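PDB 4DG8: PA1221 from Pseudomonas aeruginosa, which belongs to the AMP-binding family of the ANL clan, also carries a phosphopantetheine attachment site, and holds adenosine monophosphate in a pocket. Local coordinates for residues Y427-P432 with T481-H486; K423-R428 with N455-L460. All blocks are in the same frame, centred on the assembly; numbering follows the deposited sequence.

In the fold
Two contacts that begin from the same β-hairpin illustrate how chemistry follows place in a fold. Strands 421-424 and 427-430 form this hairpin, and both contacts reach AMP through it. Contact 1 is the buried one: strand 427-430 meets the loop between helix 473-478 and strand 487-490 by aromatic stacking and apolar packing, with no hydrogen bond between its segments. Contact 2 is only partly buried. There the turn of the hairpin meets strand 457-466, and an asparagine side chain bonds to backbone as an aliphatic lysine chain packs alongside. The centres of contacts 1 and 2 lie about 8 Å apart. L424 CD2 packs on W482 O, and H486 probably hydrogen-bonds L460 through their backbones.

Contact 1 (Y427-P432 with T481-H486); sequences YRLDLP and TWQRPH. With AMP (adenosine monophosphate), chain B.
Y427 and W482 lay their rings face to face: the tyrosine ring and the five-membered ring of the indole have centroids 3.9 Å apart, with planes inclined by 30°. The overlap is offset toward the rims, bringing Y427 CD2 to 3.3 Å from W482 CD2. A CH-pi contact extends it, Y427 CB standing over the six-membered ring at 3.7 Å from its centroid. With CG between the backbone N and the carbonyl carbon (chi1 73°), the W482 indole lies over Y427, and Q483 CG sits against the opposite face of the indole, 3.3 Å above the plane and over its centre.

Strand 427-430 belongs to a two-stranded antiparallel hairpin in the C-terminal part of this ANL-type fold, and its side chains alternate. The CB bonds of Y427 and L429 are directed toward the 481-486 loop, whereas that of R428 is directed away, and its chain carries the guanidinium to AMP. Apolar packing adds L429 CD1, 3.8 Å from W482 CH2.

Among the polar groups, Y427 OH hydrogen-bonds S214 OG. R428 forms a salt bridge with E313 through NH1, and AMP O3P stands over the centre of its guanidinium face, 3.0 Å from R428 CZ.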
ATOM      1  N   TYR A 427      -3.654  -6.860   1.283  1.00 35.52           N
ATOM      2  CA  TYR A 427      -4.813  -6.183   1.859  1.00 35.85           C
ATOM      3  C   TYR A 427      -5.070  -6.560   3.319  1.00 37.62           C
ATOM      4  O   TYR A 427      -4.989  -7.732   3.694  1.00 39.78           O
ATOM      5  CB  TYR A 427      -6.077  -6.533   1.068  1.00 39.64           C
ATOM      6  CG  TYR A 427      -6.072  -6.107  -0.378  1.00 39.87           C
ATOM      7  CD1 TYR A 427      -6.147  -4.762  -0.722  1.00 43.99           C
ATOM      8  CD2 TYR A 427      -6.027  -7.050  -1.405  1.00 38.50           C
ATOM      9  CE1 TYR A 427      -6.163  -4.367  -2.049  1.00 47.53           C
ATOM     10  CE2 TYR A 427      -6.040  -6.667  -2.739  1.00 38.11           C
ATOM     11  CZ  TYR A 427      -6.114  -5.322  -3.051  1.00 48.21           C
ATOM     12  OH  TYR A 427      -6.127  -4.915  -4.365  1.00 51.49           O
ATOM     13  N   ARG A 428      -5.395  -5.570   4.146  1.00 29.47           N
ATOM     14  CA  ARG A 428      -5.989  -5.873   5.442  1.00 31.90           C
ATOM     15  C   ARG A 428      -7.429  -6.387   5.255  1.00 35.68           C
ATOM     16  O   ARG A 428      -8.189  -5.920   4.395  1.00 30.89           O
ATOM     17  CB  ARG A 428      -5.988  -4.645   6.350  1.00 31.66           C
ATOM     18  CG  ARG A 428      -4.619  -4.220   6.826  1.00 34.92           C
ATOM     19  CD  ARG A 428      -4.700  -2.876   7.563  1.00 36.39           C
ATOM     20  NE  ARG A 428      -5.128  -1.786   6.685  1.00 32.57           N
ATOM     21  CZ  ARG A 428      -5.129  -0.501   7.039  1.00 34.83           C
ATOM     22  NH1 ARG A 428      -4.731  -0.143   8.257  1.00 34.84           N
ATOM     23  NH2 ARG A 428      -5.533   0.429   6.174  1.00 28.20           N
ATOM     24  N   LEU A 429      -7.809  -7.357   6.067  1.00 35.65           N
ATOM     25  CA  LEU A 429      -9.148  -7.894   5.976  1.00 28.10           C
ATOM     26  C   LEU A 429      -9.678  -8.174   7.360  1.00 30.22           C
ATOM     27  O   LEU A 429      -8.992  -8.821   8.187  1.00 29.10           O
ATOM     28  CB  LEU A 429      -9.143  -9.183   5.154  1.00 33.74           C
ATOM     29  CG  LEU A 429     -10.522  -9.787   4.911  1.00 31.29           C
ATOM     30  CD1 LEU A 429     -11.410  -8.754   4.224  1.00 33.03           C
ATOM     31  CD2 LEU A 429     -10.401 -11.053   4.094  1.00 27.53           C
ATOM     32  N   ASP A 430     -10.918  -7.748   7.591  1.00 33.63           N
ATOM     33  CA  ASP A 430     -11.580  -8.068   8.839  1.00 33.50           C
ATOM     34  C   ASP A 430     -12.191  -9.418   8.533  1.00 41.65           C
ATOM     35  O   ASP A 430     -13.260  -9.537   7.927  1.00 40.54           O
ATOM     36  CB  ASP A 430     -12.680  -7.043   9.106  1.00 28.33           C
ATOM     37  CG  ASP A 430     -13.329  -7.216  10.463  1.00 35.69           C
ATOM     38  OD1 ASP A 430     -13.298  -8.346  11.014  1.00 32.23           O
ATOM     39  OD2 ASP A 430     -13.894  -6.212  10.968  1.00 33.20           O
ATOM     40  N   LEU A 431     -11.501 -10.444   9.013  1.00 40.13           N
ATOM     41  CA  LEU A 431     -11.820 -11.813   8.654  1.00 36.43           C
ATOM     42  C   LEU A 431     -13.127 -12.247   9.320  1.00 40.84           C
ATOM     43  O   LEU A 431     -13.990 -12.847   8.668  1.00 34.60           O
ATOM     44  CB  LEU A 431     -10.649 -12.737   9.003  1.00 36.74           C
ATOM     45  CG  LEU A 431     -10.765 -14.203   8.583  1.00 49.14           C
ATOM     46  CD1 LEU A 431     -10.901 -14.305   7.077  1.00 47.65           C
ATOM     47  CD2 LEU A 431      -9.551 -14.971   9.060  1.00 49.12           C
ATOM     48  N   PRO A 432     -13.276 -11.938  10.623  1.00 40.32           N
ATOM     49  CA  PRO A 432     -14.501 -12.338  11.317  1.00 44.07           C
ATOM     50  C   PRO A 432     -15.741 -11.668  10.729  1.00 44.95           C
ATOM     51  O   PRO A 432     -16.816 -12.275  10.759  1.00 44.76           O
ATOM     52  CB  PRO A 432     -14.259 -11.866  12.756  1.00 37.85           C
ATOM     53  CG  PRO A 432     -12.785 -11.784  12.879  1.00 38.05           C
ATOM     54  CD  PRO A 432     -12.320 -11.299  11.544  1.00 34.95           C
ATOM     55  N   THR A 481     -12.458  -9.867  -6.324  1.00 33.44           N
ATOM     56  CA  THR A 481     -11.721 -11.106  -6.552  1.00 42.57           C
ATOM     57  C   THR A 481     -10.870 -11.484  -5.338  1.00 43.49           C
ATOM     58  O   THR A 481     -10.869 -12.642  -4.906  1.00 39.31           O
ATOM     59  CB  THR A 481     -10.806 -11.024  -7.805  1.00 42.24           C
ATOM     60  OG1 THR A 481      -9.927  -9.897  -7.694  1.00 35.30           O
ATOM     61  CG2 THR A 481     -11.637 -10.911  -9.084  1.00 44.87           C
ATOM     62  N   TRP A 482     -10.173 -10.498  -4.777  1.00 33.66           N
ATOM     63  CA  TRP A 482      -9.196 -10.762  -3.720  1.00 31.80           C
ATOM     64  C   TRP A 482      -9.827 -11.253  -2.403  1.00 36.19           C
ATOM     65  O   TRP A 482      -9.122 -11.765  -1.542  1.00 31.19           O
ATOM     66  CB  TRP A 482      -8.314  -9.536  -3.487  1.00 31.74           C
ATOM     67  CG  TRP A 482      -9.012  -8.416  -2.777  1.00 37.00           C
ATOM     68  CD1 TRP A 482      -9.690  -7.374  -3.346  1.00 36.92           C
ATOM     69  CD2 TRP A 482      -9.085  -8.218  -1.359  1.00 46.23           C
ATOM     70  NE1 TRP A 482     -10.191  -6.543  -2.364  1.00 42.06           N
ATOM     71  CE2 TRP A 482      -9.834  -7.039  -1.138  1.00 48.16           C
ATOM     72  CE3 TRP A 482      -8.590  -8.923  -0.252  1.00 43.52           C
ATOM     73  CZ2 TRP A 482     -10.102  -6.550   0.143  1.00 51.93           C
ATOM     74  CZ3 TRP A 482      -8.856  -8.435   1.024  1.00 53.81           C
ATOM     75  CH2 TRP A 482      -9.606  -7.260   1.209  1.00 52.75           C
ATOM     76  N   GLN A 483     -11.143 -11.095  -2.251  1.00 31.71           N
ATOM     77  CA  GLN A 483     -11.849 -11.606  -1.077  1.00 35.91           C
ATOM     78  C   GLN A 483     -12.568 -12.935  -1.289  1.00 40.46           C
ATOM     79  O   GLN A 483     -13.154 -13.469  -0.348  1.00 45.13           O
ATOM     80  CB  GLN A 483     -12.890 -10.598  -0.593  1.00 37.30           C
ATOM     81  CG  GLN A 483     -12.316  -9.309  -0.066  1.00 44.14           C
ATOM     82  CD  GLN A 483     -13.391  -8.383   0.474  1.00 43.45           C
ATOM     83  OE1 GLN A 483     -14.573  -8.720   0.474  1.00 44.06           O
ATOM     84  NE2 GLN A 483     -12.982  -7.206   0.933  1.00 49.92           N
ATOM     85  N   ARG A 484     -12.568 -13.453  -2.514  1.00 35.99           N
ATOM     86  CA  ARG A 484     -13.276 -14.706  -2.785  1.00 41.59           C
ATOM     87  C   ARG A 484     -12.433 -15.886  -2.362  1.00 36.35           C
ATOM     88  O   ARG A 484     -11.287 -16.010  -2.792  1.00 35.55           O
ATOM     89  CB  ARG A 484     -13.612 -14.844  -4.268  1.00 44.49           C
ATOM     90  CG  ARG A 484     -14.604 -13.812  -4.778  1.00 42.36           C
ATOM     91  CD  ARG A 484     -14.597 -13.810  -6.290  1.00 45.04           C
ATOM     92  NE  ARG A 484     -15.353 -12.696  -6.838  1.00 50.00           N
ATOM     93  CZ  ARG A 484     -15.418 -12.421  -8.135  1.00 50.39           C
ATOM     94  NH1 ARG A 484     -14.766 -13.186  -9.007  1.00 53.10           N
ATOM     95  NH2 ARG A 484     -16.133 -11.387  -8.554  1.00 38.77           N
ATOM     96  N   PRO A 485     -12.990 -16.761  -1.513  1.00 41.28           N
ATOM     97  CA  PRO A 485     -12.222 -17.945  -1.103  1.00 40.42           C
ATOM     98  C   PRO A 485     -11.767 -18.738  -2.317  1.00 41.61           C
ATOM     99  O   PRO A 485     -12.503 -18.836  -3.302  1.00 38.04           O
ATOM    100  CB  PRO A 485     -13.231 -18.758  -0.297  1.00 34.12           C
ATOM    101  CG  PRO A 485     -14.165 -17.727   0.249  1.00 44.18           C
ATOM    102  CD  PRO A 485     -14.280 -16.666  -0.814  1.00 45.97           C
ATOM    103  N   HIS A 486     -10.558 -19.281  -2.245  1.00 46.92           N
ATOM    104  CA  HIS A 486     -10.047 -20.157  -3.286  1.00 52.18           C
ATOM    105  C   HIS A 486     -10.926 -21.403  -3.393  1.00 56.15           C
ATOM    106  O   HIS A 486     -11.152 -21.929  -4.484  1.00 59.57           O
ATOM    107  CB  HIS A 486      -8.604 -20.558  -2.976  1.00 58.27           C
ATOM    108  CG  HIS A 486      -8.061 -21.600  -3.898  1.00 68.77           C
ATOM    109  ND1 HIS A 486      -7.698 -21.324  -5.200  1.00 74.67           N
ATOM    110  CD2 HIS A 486      -7.831 -22.922  -3.716  1.00 74.89           C
ATOM    111  CE1 HIS A 486      -7.263 -22.431  -5.776  1.00 81.05           C
ATOM    112  NE2 HIS A 486      -7.332 -23.415  -4.898  1.00 79.60           N
TER
HETATM  113  P   AMP B 701      -1.522  -1.759   5.260  1.00 26.02           P
HETATM  114  O1P AMP B 701      -2.347  -2.471   4.210  1.00 21.91           O
HETATM  115  O2P AMP B 701      -0.158  -1.208   4.863  1.00 21.46           O
HETATM  116  O3P AMP B 701      -2.398  -0.655   5.822  1.00 18.74           O
HETATM  117  O5' AMP B 701      -1.357  -2.696   6.533  1.00 23.28           O
HETATM  118  C5' AMP B 701      -0.846  -2.179   7.745  1.00 19.44           C
HETATM  119  C4' AMP B 701      -0.719  -3.248   8.795  1.00 26.58           C
HETATM  120  O4' AMP B 701       0.121  -4.328   8.309  1.00 25.16           O
HETATM  121  C3' AMP B 701      -0.060  -2.819  10.093  1.00 27.62           C
HETATM  122  O3' AMP B 701      -0.954  -2.133  10.964  1.00 25.55           O
HETATM  123  C2' AMP B 701       0.459  -4.136  10.653  1.00 26.56           C
HETATM  124  O2' AMP B 701      -0.599  -4.870  11.258  1.00 24.71           O
HETATM  125  C1' AMP B 701       0.886  -4.862   9.374  1.00 22.01           C
HETATM  126  N9  AMP B 701       2.321  -4.656   9.071  1.00 25.49           N
HETATM  127  C8  AMP B 701       2.796  -3.793   8.141  1.00 23.02           C
HETATM  128  N7  AMP B 701       4.150  -3.816   8.082  1.00 22.04           N
HETATM  129  C5  AMP B 701       4.583  -4.699   8.995  1.00 26.91           C
HETATM  130  C6  AMP B 701       5.907  -5.203   9.452  1.00 23.79           C
HETATM  131  N6  AMP B 701       7.051  -4.746   8.911  1.00 20.51           N
HETATM  132  N1  AMP B 701       5.931  -6.141  10.430  1.00 28.59           N
HETATM  133  C2  AMP B 701       4.781  -6.599  10.969  1.00 23.97           C
HETATM  134  N3  AMP B 701       3.551  -6.188  10.601  1.00 22.74           N
HETATM  135  C4  AMP B 701       3.375  -5.257   9.637  1.00 23.44           C

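Contact 2 (K423-R428 with N455-L460); sequences KLNGYR and NGVKQL. With AMP (adenosine monophosphate), chain B.
K458 contributes the largest area here, and its backbone is gripped twice by the side chain of N425. N425 ND2 donates to K458 O at 2.8 Å (152° at the hydrogen), lying in the plane of that carbonyl, while K458 N donates to N425 OD1 at 3.1 Å, somewhat out of the carboxamide plane. Together the two bonds fix the rotation of the N425 carboxamide. N425 stands with G426 at the central positions of a type I' turn, the classic tight turn of a two-residue β-hairpin, closed by Y427 N to L424 O.

The side chain of K458 bends at chi2 (114°), which places CD against the backbone of the turn, 3.5 Å from N425 N. L424 runs past it in the opposite direction, CD1 lying 3.7 Å from K458 CB, and its CD2 reaches toward L460.

K458 NZ ends in a salt bridge with D286. On the hairpin itself, K423 NZ hydrogen-bonds G285 O and donates to AMP O4' at 3.0 Å and O5' at 3.2 Å. K423 NZ and K458 NZ are 6.7 Å apart; the weak repulsion expected between them is probably lessened by D286, next to the lysine that binds AMP.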
ATOM      1  N   LYS A 423      -3.663 -10.046   7.146  1.00 33.84           N
ATOM      2  CA  LYS A 423      -3.171  -9.517   5.874  1.00 30.14           C
ATOM      3  C   LYS A 423      -3.322 -10.562   4.769  1.00 36.45           C
ATOM      4  O   LYS A 423      -2.714 -11.630   4.837  1.00 40.54           O
ATOM      5  CB  LYS A 423      -1.702  -9.079   5.984  1.00 24.17           C
ATOM      6  CG  LYS A 423      -1.430  -7.903   6.942  1.00 31.25           C
ATOM      7  CD  LYS A 423      -1.993  -6.580   6.399  1.00 35.26           C
ATOM      8  CE  LYS A 423      -1.230  -6.048   5.159  1.00 30.51           C
ATOM      9  NZ  LYS A 423       0.040  -5.320   5.480  1.00 24.74           N
ATOM     10  N   LEU A 424      -4.120 -10.258   3.749  1.00 28.88           N
ATOM     11  CA  LEU A 424      -4.319 -11.197   2.651  1.00 34.22           C
ATOM     12  C   LEU A 424      -3.835 -10.602   1.324  1.00 33.05           C
ATOM     13  O   LEU A 424      -4.464  -9.705   0.763  1.00 34.12           O
ATOM     14  CB  LEU A 424      -5.806 -11.568   2.571  1.00 37.20           C
ATOM     15  CG  LEU A 424      -6.321 -12.488   1.470  1.00 44.26           C
ATOM     16  CD1 LEU A 424      -5.511 -13.762   1.434  1.00 47.75           C
ATOM     17  CD2 LEU A 424      -7.803 -12.794   1.695  1.00 47.18           C
ATOM     18  N   ASN A 425      -2.720 -11.117   0.824  1.00 38.55           N
ATOM     19  CA  ASN A 425      -2.146 -10.636  -0.431  1.00 38.98           C
ATOM     20  C   ASN A 425      -2.114  -9.115  -0.542  1.00 36.22           C
ATOM     21  O   ASN A 425      -2.600  -8.539  -1.518  1.00 32.28           O
ATOM     22  CB  ASN A 425      -2.847 -11.269  -1.627  1.00 42.03           C
ATOM     23  CG  ASN A 425      -2.780 -12.770  -1.580  1.00 46.04           C
ATOM     24  OD1 ASN A 425      -1.706 -13.343  -1.366  1.00 49.27           O
ATOM     25  ND2 ASN A 425      -3.929 -13.422  -1.732  1.00 39.59           N
ATOM     26  N   GLY A 426      -1.554  -8.476   0.479  1.00 38.32           N
ATOM     27  CA  GLY A 426      -1.369  -7.035   0.471  1.00 40.53           C
ATOM     28  C   GLY A 426      -2.491  -6.236   1.103  1.00 38.78           C
ATOM     29  O   GLY A 426      -2.305  -5.066   1.424  1.00 44.56           O
ATOM     30  N   TYR A 427      -3.654  -6.860   1.283  1.00 35.52           N
ATOM     31  CA  TYR A 427      -4.813  -6.183   1.859  1.00 35.85           C
ATOM     32  C   TYR A 427      -5.070  -6.560   3.319  1.00 37.62           C
ATOM     33  O   TYR A 427      -4.989  -7.732   3.694  1.00 39.78           O
ATOM     34  CB  TYR A 427      -6.077  -6.533   1.068  1.00 39.64           C
ATOM     35  CG  TYR A 427      -6.072  -6.107  -0.378  1.00 39.87           C
ATOM     36  CD1 TYR A 427      -6.147  -4.762  -0.722  1.00 43.99           C
ATOM     37  CD2 TYR A 427      -6.027  -7.050  -1.405  1.00 38.50           C
ATOM     38  CE1 TYR A 427      -6.163  -4.367  -2.049  1.00 47.53           C
ATOM     39  CE2 TYR A 427      -6.040  -6.667  -2.739  1.00 38.11           C
ATOM     40  CZ  TYR A 427      -6.114  -5.322  -3.051  1.00 48.21           C
ATOM     41  OH  TYR A 427      -6.127  -4.915  -4.365  1.00 51.49           O
ATOM     42  N   ARG A 428      -5.395  -5.570   4.146  1.00 29.47           N
ATOM     43  CA  ARG A 428      -5.989  -5.873   5.442  1.00 31.90           C
ATOM     44  C   ARG A 428      -7.429  -6.387   5.255  1.00 35.68           C
ATOM     45  O   ARG A 428      -8.189  -5.920   4.395  1.00 30.89           O
ATOM     46  CB  ARG A 428      -5.988  -4.645   6.350  1.00 31.66           C
ATOM     47  CG  ARG A 428      -4.619  -4.220   6.826  1.00 34.92           C
ATOM     48  CD  ARG A 428      -4.700  -2.876   7.563  1.00 36.39           C
ATOM     49  NE  ARG A 428      -5.128  -1.786   6.685  1.00 32.57           N
ATOM     50  CZ  ARG A 428      -5.129  -0.501   7.039  1.00 34.83           C
ATOM     51  NH1 ARG A 428      -4.731  -0.143   8.257  1.00 34.84           N
ATOM     52  NH2 ARG A 428      -5.533   0.429   6.174  1.00 28.20           N
ATOM     53  N   ASN A 455       2.795 -21.320  -2.821  1.00 85.83           N
ATOM     54  CA  ASN A 455       3.810 -20.459  -3.408  1.00 87.04           C
ATOM     55  C   ASN A 455       3.941 -19.186  -2.574  1.00 79.44           C
ATOM     56  O   ASN A 455       4.097 -19.254  -1.352  1.00 78.81           O
ATOM     57  CB  ASN A 455       3.458 -20.145  -4.861  1.00 87.90           C
ATOM     58  CG  ASN A 455       3.105 -21.397  -5.652  1.00 88.24           C
ATOM     59  OD1 ASN A 455       1.938 -21.781  -5.744  1.00 88.74           O
ATOM     60  ND2 ASN A 455       4.116 -22.047  -6.211  1.00 91.08           N
ATOM     61  N   GLY A 456       3.866 -18.029  -3.218  1.00 74.17           N
ATOM     62  CA  GLY A 456       3.962 -16.777  -2.490  1.00 74.69           C
ATOM     63  C   GLY A 456       2.613 -16.168  -2.147  1.00 76.03           C
ATOM     64  O   GLY A 456       2.526 -14.996  -1.766  1.00 75.88           O
ATOM     65  N   VAL A 457       1.551 -16.955  -2.269  1.00 71.90           N
ATOM     66  CA  VAL A 457       0.218 -16.388  -2.129  1.00 69.79           C
ATOM     67  C   VAL A 457      -0.622 -17.011  -1.015  1.00 66.17           C
ATOM     68  O   VAL A 457      -0.725 -18.241  -0.895  1.00 64.57           O
ATOM     69  CB  VAL A 457      -0.550 -16.420  -3.471  1.00 73.20           C
ATOM     70  CG1 VAL A 457      -2.056 -16.362  -3.239  1.00 73.68           C
ATOM     71  CG2 VAL A 457      -0.093 -15.277  -4.360  1.00 72.71           C
ATOM     72  N   LYS A 458      -1.209 -16.144  -0.196  1.00 55.28           N
ATOM     73  CA  LYS A 458      -2.141 -16.582   0.817  1.00 55.11           C
ATOM     74  C   LYS A 458      -3.465 -16.853   0.123  1.00 53.94           C
ATOM     75  O   LYS A 458      -3.945 -16.056  -0.694  1.00 44.47           O
ATOM     76  CB  LYS A 458      -2.321 -15.532   1.917  1.00 60.59           C
ATOM     77  CG  LYS A 458      -1.039 -15.078   2.604  1.00 69.42           C
ATOM     78  CD  LYS A 458      -0.776 -13.607   2.296  1.00 75.81           C
ATOM     79  CE  LYS A 458       0.241 -12.993   3.249  1.00 79.77           C
ATOM     80  NZ  LYS A 458       0.328 -11.511   3.058  1.00 79.75           N
ATOM     81  N   GLN A 459      -4.033 -18.005   0.437  1.00 51.46           N
ATOM     82  CA  GLN A 459      -5.309 -18.407  -0.090  1.00 46.77           C
ATOM     83  C   GLN A 459      -6.276 -18.434   1.063  1.00 47.06           C
ATOM     84  O   GLN A 459      -5.938 -18.848   2.180  1.00 47.88           O
ATOM     85  CB  GLN A 459      -5.220 -19.787  -0.750  1.00 51.56           C
ATOM     86  CG  GLN A 459      -4.438 -19.784  -2.052  1.00 54.24           C
ATOM     87  CD  GLN A 459      -4.248 -21.173  -2.642  1.00 62.16           C
ATOM     88  OE1 GLN A 459      -4.438 -22.185  -1.966  1.00 62.91           O
ATOM     89  NE2 GLN A 459      -3.860 -21.226  -3.912  1.00 64.45           N
ATOM     90  N   LEU A 460      -7.475 -17.949   0.776  1.00 49.58           N
ATOM     91  CA  LEU A 460      -8.585 -18.002   1.693  1.00 49.06           C
ATOM     92  C   LEU A 460      -9.314 -19.307   1.403  1.00 50.56           C
ATOM     93  O   LEU A 460      -9.467 -19.700   0.246  1.00 41.08           O
ATOM     94  CB  LEU A 460      -9.494 -16.806   1.443  1.00 50.47           C
ATOM     95  CG  LEU A 460     -10.506 -16.420   2.513  1.00 56.29           C
ATOM     96  CD1 LEU A 460      -9.804 -16.096   3.825  1.00 55.73           C
ATOM     97  CD2 LEU A 460     -11.317 -15.227   2.019  1.00 49.64           C
TER
HETATM   98  P   AMP B 701      -1.522  -1.759   5.260  1.00 26.02           P
HETATM   99  O1P AMP B 701      -2.347  -2.471   4.210  1.00 21.91           O
HETATM  100  O2P AMP B 701      -0.158  -1.208   4.863  1.00 21.46           O
HETATM  101  O3P AMP B 701      -2.398  -0.655   5.822  1.00 18.74           O
HETATM  102  O5' AMP B 701      -1.357  -2.696   6.533  1.00 23.28           O
HETATM  103  C5' AMP B 701      -0.846  -2.179   7.745  1.00 19.44           C
HETATM  104  C4' AMP B 701      -0.719  -3.248   8.795  1.00 26.58           C
HETATM  105  O4' AMP B 701       0.121  -4.328   8.309  1.00 25.16           O
HETATM  106  C3' AMP B 701      -0.060  -2.819  10.093  1.00 27.62           C
HETATM  107  O3' AMP B 701      -0.954  -2.133  10.964  1.00 25.55           O
HETATM  108  C2' AMP B 701       0.459  -4.136  10.653  1.00 26.56           C
HETATM  109  O2' AMP B 701      -0.599  -4.870  11.258  1.00 24.71           O
HETATM  110  C1' AMP B 701       0.886  -4.862   9.374  1.00 22.01           C
HETATM  111  N9  AMP B 701       2.321  -4.656   9.071  1.00 25.49           N
HETATM  112  C8  AMP B 701       2.796  -3.793   8.141  1.00 23.02           C
HETATM  113  N7  AMP B 701       4.150  -3.816   8.082  1.00 22.04           N
HETATM  114  C5  AMP B 701       4.583  -4.699   8.995  1.00 26.91           C
HETATM  115  C6  AMP B 701       5.907  -5.203   9.452  1.00 23.79           C
HETATM  116  N6  AMP B 701       7.051  -4.746   8.911  1.00 20.51           N
HETATM  117  N1  AMP B 701       5.931  -6.141  10.430  1.00 28.59           N
HETATM  118  C2  AMP B 701       4.781  -6.599  10.969  1.00 23.97           C
HETATM  119  N3  AMP B 701       3.551  -6.188  10.601  1.00 22.74           N
HETATM  120  C4  AMP B 701       3.375  -5.257   9.637  1.00 23.44           C